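Local coordinates for lipolytic enzyme (Clostridium thermocellum, PDB 2VPT), which is the family 3 carbohydrate esterase catalytic domain of a cellulosomal protein, an acetylxylan esterase that releases acetyl groups from xylan, at residues E30-L35 against S53-K58; T36-S41 against Y194-L199. All blocks are in the same frame, centred on the assembly; numbering follows the deposited sequence.

Contact 1 of 2, residues E30-L35 against S53-K58; sequences ELYRLL and SSLPDK. With CA (calcium ion), chain B.
A water links Tyr32 of the helix to Asp57, a calcium ligand in the loop. Tyr32 OH donates to this water at 2.8 Å, and the water in turn donates to Asp57 OD2, also 2.8 Å away. Both carboxylate oxygens of Asp57 bind the calcium, OD1 and OD2 each 2.5 Å from the metal. OD2 therefore serves the ion and the water together, making Tyr32 a second-shell residue that is likely to steady the carboxylate.

The direct contact is apolar and centred on the tyrosine. Leu55, Pro56 and Asp57 approach from one side of the ring plane, all obliquely. Leu55 CD1 lies 3.7 Å from Tyr32 CB, at the root of the side chain; Pro56 CD is 3.7 Å from Tyr32 CD2, and Asp57 CB is 3.8 Å from Tyr32 CE1. With CG anti to the backbone N (chi1 -169°), the ring projects from the helix along these three residues, and its plane stands 65° from that of the carboxylate. The loop is also tied to itself, Lys58 NZ donating to Leu55 O at 2.7 Å.

Asp43 and the carbonyl of Phe44, both on strand 41-44, complete the calcium site with Asp59 at the start of strand 59-62 and two waters. Elsewhere on helix 28-37, Leu31 and Leu34 pack against helix 181-203.

Contact 2 of 2, residues T36-S41 against Y194-L199; sequences TQAGLS and YTIDIL
Ala38 and Leu40 meet Ile196 and Leu199 without any flat group between them: no ring, amide or carboxylate takes part, so there are no faces or edges to assign, and the contact consists wholly of aliphatic carbons. Its measured extent is modest, 150 Å² of surface buried over both sides.

Ile196 CD1 is the shared point. It lies 3.6 Å from Leu40 CD1 and 3.9 Å from Ala38 CB, touching the residues that flank Gly39. The CB of Ile196 does not itself aim at the other segment; the CG1 branch, anti to the backbone N (chi1 -174°), then turns at chi2 59° and brings the terminal methyl across to the two partners. Leu40 uses the same CD1 methyl a second time, against Leu199 CB at 3.9 Å. One methyl thus bridges residues three apart on the helix. The Leu40 side chain runs obliquely to Ile196 but at about a right angle to Leu199.

Backbone geometry explains how Ala38 and Leu40 come to act together. Gly39 has positive phi (93°) and ends helix 28-37 in a Schellman motif, with Gly39 N bonded to Thr36 O at 2.9 Å. The turn carries the chain out of the helix while keeping the side chains before and after the glycine directed at the same partner.

Leu35, one turn back on helix 28-37, packs against Leu40, Ile196 and Leu199 alike. Helix 181-203 adds Tyr192 against Ala38 and Ala203 against Leu40, while its Thr195 and Ile198 contact Phe124 of strand 122-126. Just past the turn, Ser41 makes backbone hydrogen bonds with Ile6 of strand 5-12.

The two contacts have centres 13 Å apart and lie on the same side of the chain's centre. Both draw on helix 28-37: contact 1 uses its middle and contact 2 its C-terminal end. Along the chain the segments alternate, 30-35 and 36-41 running on directly, then 53-58, then 194-199 far away in sequence. The junction is Leu35, whose O makes a probable hydrogen bond to Leu40 N at 3.1 Å, the second bond of the Schellman motif. One helix therefore connects the calcium-binding loop to helix 181-203, joining early and late parts of this SGNH-hydrolase domain beside its central sheet.

Contact 1 of 2, residues E30-L35 against S53-K58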
loop_
_atom_site.group_PDB
_atom_site.type_symbol
_atom_site.label_atom_id
_atom_site.label_comp_id
_atom_site.label_asym_id
_atom_site.label_seq_id
_atom_site.Cartn_x
_atom_site.Cartn_y
_atom_site.Cartn_z
ATOM N N GLU A 30 -4.856 -14.521 -2.134
ATOM C CA GLU A 30 -5.054 -15.964 -2.320
ATOM C C GLU A 30 -5.504 -16.639 -1.028
ATOM O O GLU A 30 -6.325 -17.552 -1.048
ATOM C CB GLU A 30 -3.792 -16.596 -2.887
ATOM C CG GLU A 30 -3.842 -18.100 -3.135
ATOM C CD GLU A 30 -4.830 -18.500 -4.208
ATOM O OE1 GLU A 30 -5.190 -17.657 -5.062
ATOM O OE2 GLU A 30 -5.234 -19.688 -4.204
ATOM N N LEU A 31 -4.979 -16.215 0.120
ATOM C CA LEU A 31 -5.363 -16.885 1.347
ATOM C C LEU A 31 -6.835 -16.642 1.665
ATOM O O LEU A 31 -7.524 -17.551 2.135
ATOM C CB LEU A 31 -4.479 -16.460 2.525
ATOM C CG LEU A 31 -4.729 -17.193 3.842
ATOM C CD1 LEU A 31 -4.535 -18.701 3.688
ATOM C CD2 LEU A 31 -3.799 -16.652 4.908
ATOM N N TYR A 32 -7.337 -15.434 1.397
ATOM C CA TYR A 32 -8.755 -15.157 1.609
ATOM C C TYR A 32 -9.612 -16.104 0.771
ATOM O O TYR A 32 -10.631 -16.610 1.266
ATOM C CB TYR A 32 -9.081 -13.696 1.275
ATOM C CG TYR A 32 -10.462 -13.280 1.716
ATOM C CD1 TYR A 32 -10.712 -12.924 3.026
ATOM C CD2 TYR A 32 -11.530 -13.302 0.829
ATOM C CE1 TYR A 32 -11.967 -12.575 3.458
ATOM C CE2 TYR A 32 -12.786 -12.947 1.244
ATOM C CZ TYR A 32 -13.014 -12.585 2.550
ATOM O OH TYR A 32 -14.266 -12.222 2.995
ATOM N N ARG A 33 -9.191 -16.341 -0.462
ATOM C CA ARG A 33 -9.878 -17.302 -1.340
ATOM C C ARG A 33 -9.874 -18.691 -0.733
ATOM O O ARG A 33 -10.920 -19.336 -0.634
ATOM C CB ARG A 33 -9.215 -17.383 -2.713
ATOM C CG ARG A 33 -9.387 -16.146 -3.571
ATOM C CD ARG A 33 -8.957 -16.366 -4.995
ATOM N NE ARG A 33 -9.878 -17.265 -5.698
ATOM C CZ ARG A 33 -9.853 -17.519 -7.009
ATOM N NH1 ARG A 33 -8.951 -16.954 -7.804
ATOM N NH2 ARG A 33 -10.743 -18.358 -7.526
ATOM N N LEU A 34 -8.694 -19.163 -0.327
ATOM C CA LEU A 34 -8.585 -20.539 0.154
ATOM C C LEU A 34 -9.401 -20.758 1.404
ATOM O O LEU A 34 -10.061 -21.785 1.543
ATOM C CB LEU A 34 -7.119 -20.908 0.419
ATOM C CG LEU A 34 -6.161 -20.938 -0.768
ATOM C CD1 LEU A 34 -4.691 -21.032 -0.334
ATOM C CD2 LEU A 34 -6.524 -22.074 -1.739
ATOM N N LEU A 35 -9.364 -19.811 2.328
ATOM C CA LEU A 35 -10.084 -19.940 3.580
ATOM C C LEU A 35 -11.589 -19.881 3.364
ATOM O O LEU A 35 -12.340 -20.630 3.995
ATOM C CB LEU A 35 -9.644 -18.883 4.592
ATOM C CG LEU A 35 -8.208 -19.000 5.095
ATOM C CD1 LEU A 35 -7.907 -17.796 5.985
ATOM C CD2 LEU A 35 -7.965 -20.311 5.829
ATOM N N SER A 53 -8.526 -5.354 -6.887
ATOM C CA SER A 53 -9.985 -5.320 -6.880
ATOM C C SER A 53 -10.613 -6.661 -6.490
ATOM O O SER A 53 -11.683 -6.700 -5.887
ATOM C CB SER A 53 -10.515 -4.851 -8.246
ATOM O OG SER A 53 -10.521 -3.437 -8.294
ATOM N N SER A 54 -9.920 -7.750 -6.815
ATOM C CA SER A 54 -10.427 -9.101 -6.584
ATOM C C SER A 54 -10.500 -9.524 -5.121
ATOM O O SER A 54 -11.233 -10.449 -4.783
ATOM C CB SER A 54 -9.622 -10.133 -7.358
ATOM O OG SER A 54 -8.317 -10.309 -6.795
ATOM N N LEU A 55 -9.724 -8.864 -4.251
ATOM C CA LEU A 55 -9.714 -9.219 -2.844
ATOM C C LEU A 55 -10.850 -8.492 -2.137
ATOM O O LEU A 55 -10.831 -7.266 -2.069
ATOM C CB LEU A 55 -8.361 -8.814 -2.239
ATOM C CG LEU A 55 -8.213 -8.918 -0.710
ATOM C CD1 LEU A 55 -8.603 -10.304 -0.195
ATOM C CD2 LEU A 55 -6.767 -8.543 -0.290
ATOM N N PRO A 56 -11.859 -9.215 -1.630
ATOM C CA PRO A 56 -12.982 -8.495 -1.024
ATOM C C PRO A 56 -12.658 -7.745 0.265
ATOM O O PRO A 56 -13.253 -6.720 0.552
ATOM C CB PRO A 56 -14.024 -9.615 -0.791
ATOM C CG PRO A 56 -13.622 -10.688 -1.728
ATOM C CD PRO A 56 -12.128 -10.663 -1.698
ATOM N N ASP A 57 -11.708 -8.272 1.021
ATOM C CA ASP A 57 -11.383 -7.743 2.335
ATOM C C ASP A 57 -9.903 -7.365 2.359
ATOM O O ASP A 57 -9.016 -8.226 2.458
ATOM C CB ASP A 57 -11.705 -8.771 3.421
ATOM C CG ASP A 57 -11.670 -8.176 4.810
ATOM O OD1 ASP A 57 -11.004 -7.125 4.978
ATOM O OD2 ASP A 57 -12.299 -8.744 5.747
ATOM N N LYS A 58 -9.664 -6.062 2.237
ATOM C CA LYS A 58 -8.330 -5.522 1.998
ATOM C C LYS A 58 -7.684 -4.950 3.269
ATOM O O LYS A 58 -6.609 -4.333 3.203
ATOM C CB LYS A 58 -8.407 -4.436 0.921
ATOM C CG LYS A 58 -8.910 -4.938 -0.434
ATOM C CD LYS A 58 -9.246 -3.767 -1.398
ATOM C CE LYS A 58 -10.033 -4.197 -2.663
ATOM N NZ LYS A 58 -11.417 -4.604 -2.366
HETATM CA CA CA B . -12.185 -6.655 7.108
HETATM O O HOH W 1 -14.554 -10.243 5.007
HETATM O O HOH W 2 -14.069 -6.036 5.905
HETATM O O HOH W 3 -12.669 -5.078 8.847
#

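Contact 2 of 2, residues T36-S41 against Y194-L199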
loop_
_atom_site.group_PDB
_atom_site.type_symbol
_atom_site.label_atom_id
_atom_site.label_comp_id
_atom_site.label_asym_id
_atom_site.label_seq_id
_atom_site.Cartn_x
_atom_site.Cartn_y
_atom_site.Cartn_z
ATOM N N THR A 36 -12.022 -19.002 2.471
ATOM C CA THR A 36 -13.434 -18.915 2.117
ATOM C C THR A 36 -13.898 -20.199 1.428
ATOM O O THR A 36 -14.942 -20.743 1.782
ATOM C CB THR A 36 -13.709 -17.683 1.250
ATOM O OG1 THR A 36 -13.332 -16.510 1.961
ATOM C CG2 THR A 36 -15.206 -17.554 0.925
ATOM N N GLN A 37 -13.120 -20.704 0.483
ATOM C CA GLN A 37 -13.441 -21.983 -0.170
ATOM C C GLN A 37 -13.547 -23.140 0.819
ATOM O O GLN A 37 -14.334 -24.083 0.611
ATOM C CB GLN A 37 -12.422 -22.311 -1.251
ATOM C CG GLN A 37 -12.511 -21.421 -2.455
ATOM C CD GLN A 37 -11.488 -21.759 -3.514
ATOM O OE1 GLN A 37 -11.802 -21.799 -4.713
ATOM N NE2 GLN A 37 -10.264 -22.026 -3.089
ATOM N N ALA A 38 -12.768 -23.078 1.899
ATOM C CA ALA A 38 -12.803 -24.093 2.942
ATOM C C ALA A 38 -14.046 -23.997 3.821
ATOM O O ALA A 38 -14.239 -24.825 4.703
ATOM C CB ALA A 38 -11.527 -23.996 3.799
ATOM N N GLY A 39 -14.882 -22.984 3.602
ATOM C CA GLY A 39 -16.111 -22.795 4.350
ATOM C C GLY A 39 -16.038 -21.902 5.564
ATOM O O GLY A 39 -16.965 -21.844 6.377
ATOM N N LEU A 40 -14.936 -21.167 5.693
ATOM C CA LEU A 40 -14.757 -20.272 6.804
ATOM C C LEU A 40 -15.243 -18.879 6.449
ATOM O O LEU A 40 -15.162 -18.463 5.294
ATOM C CB LEU A 40 -13.277 -20.206 7.201
ATOM C CG LEU A 40 -12.704 -21.518 7.725
ATOM C CD1 LEU A 40 -11.193 -21.376 7.892
ATOM C CD2 LEU A 40 -13.364 -21.911 9.030
ATOM N N SER A 41 -15.756 -18.192 7.456
ATOM C CA SER A 41 -16.113 -16.781 7.381
ATOM C C SER A 41 -14.989 -15.955 8.001
ATOM O O SER A 41 -14.816 -15.952 9.208
ATOM C CB SER A 41 -17.406 -16.524 8.137
ATOM O OG SER A 41 -17.764 -15.167 8.053
ATOM N N TYR A 194 -0.585 -24.480 7.420
ATOM C CA TYR A 194 -0.271 -24.394 8.845
ATOM C C TYR A 194 -1.384 -23.814 9.711
ATOM O O TYR A 194 -1.352 -23.947 10.925
ATOM C CB TYR A 194 1.053 -23.620 9.050
ATOM C CG TYR A 194 2.286 -24.435 8.683
ATOM C CD1 TYR A 194 2.924 -25.218 9.635
ATOM C CD2 TYR A 194 2.826 -24.413 7.410
ATOM C CE1 TYR A 194 4.025 -25.970 9.315
ATOM C CE2 TYR A 194 3.948 -25.178 7.076
ATOM C CZ TYR A 194 4.542 -25.956 8.043
ATOM O OH TYR A 194 5.658 -26.723 7.753
ATOM N N THR A 195 -2.391 -23.176 9.100
ATOM C CA THR A 195 -3.463 -22.542 9.878
ATOM C C THR A 195 -4.841 -23.191 9.804
ATOM O O THR A 195 -5.655 -22.989 10.693
ATOM C CB THR A 195 -3.657 -21.051 9.483
ATOM O OG1 THR A 195 -4.122 -20.962 8.125
ATOM C CG2 THR A 195 -2.336 -20.226 9.678
ATOM N N ILE A 196 -5.112 -23.955 8.752
ATOM C CA ILE A 196 -6.505 -24.357 8.486
ATOM C C ILE A 196 -7.141 -25.180 9.619
ATOM O O ILE A 196 -8.264 -24.923 10.025
ATOM C CB ILE A 196 -6.652 -25.061 7.115
ATOM C CG1 ILE A 196 -8.131 -25.323 6.800
ATOM C CG2 ILE A 196 -5.881 -26.362 7.067
ATOM C CD1 ILE A 196 -9.018 -24.070 6.762
ATOM N N ASP A 197 -6.405 -26.134 10.167
ATOM C CA ASP A 197 -6.974 -26.975 11.210
ATOM C C ASP A 197 -7.306 -26.185 12.464
ATOM O O ASP A 197 -8.356 -26.358 13.054
ATOM C CB ASP A 197 -6.048 -28.156 11.501
ATOM C CG ASP A 197 -5.941 -29.096 10.309
ATOM O OD1 ASP A 197 -6.996 -29.515 9.796
ATOM O OD2 ASP A 197 -4.819 -29.405 9.863
ATOM N N ILE A 198 -6.416 -25.278 12.867
ATOM C CA ILE A 198 -6.674 -24.458 14.027
ATOM C C ILE A 198 -7.841 -23.492 13.768
ATOM O O ILE A 198 -8.685 -23.259 14.635
ATOM C CB ILE A 198 -5.388 -23.704 14.450
ATOM C CG1 ILE A 198 -4.385 -24.725 15.041
ATOM C CG2 ILE A 198 -5.732 -22.601 15.424
ATOM C CD1 ILE A 198 -2.907 -24.331 14.966
ATOM N N LEU A 199 -7.887 -22.917 12.568
ATOM C CA LEU A 199 -8.971 -22.001 12.221
ATOM C C LEU A 199 -10.328 -22.690 12.209
ATOM O O LEU A 199 -11.289 -22.141 12.731
ATOM C CB LEU A 199 -8.705 -21.308 10.880
ATOM C CG LEU A 199 -7.535 -20.316 10.881
ATOM C CD1 LEU A 199 -7.278 -19.799 9.473
ATOM C CD2 LEU A 199 -7.733 -19.172 11.878
#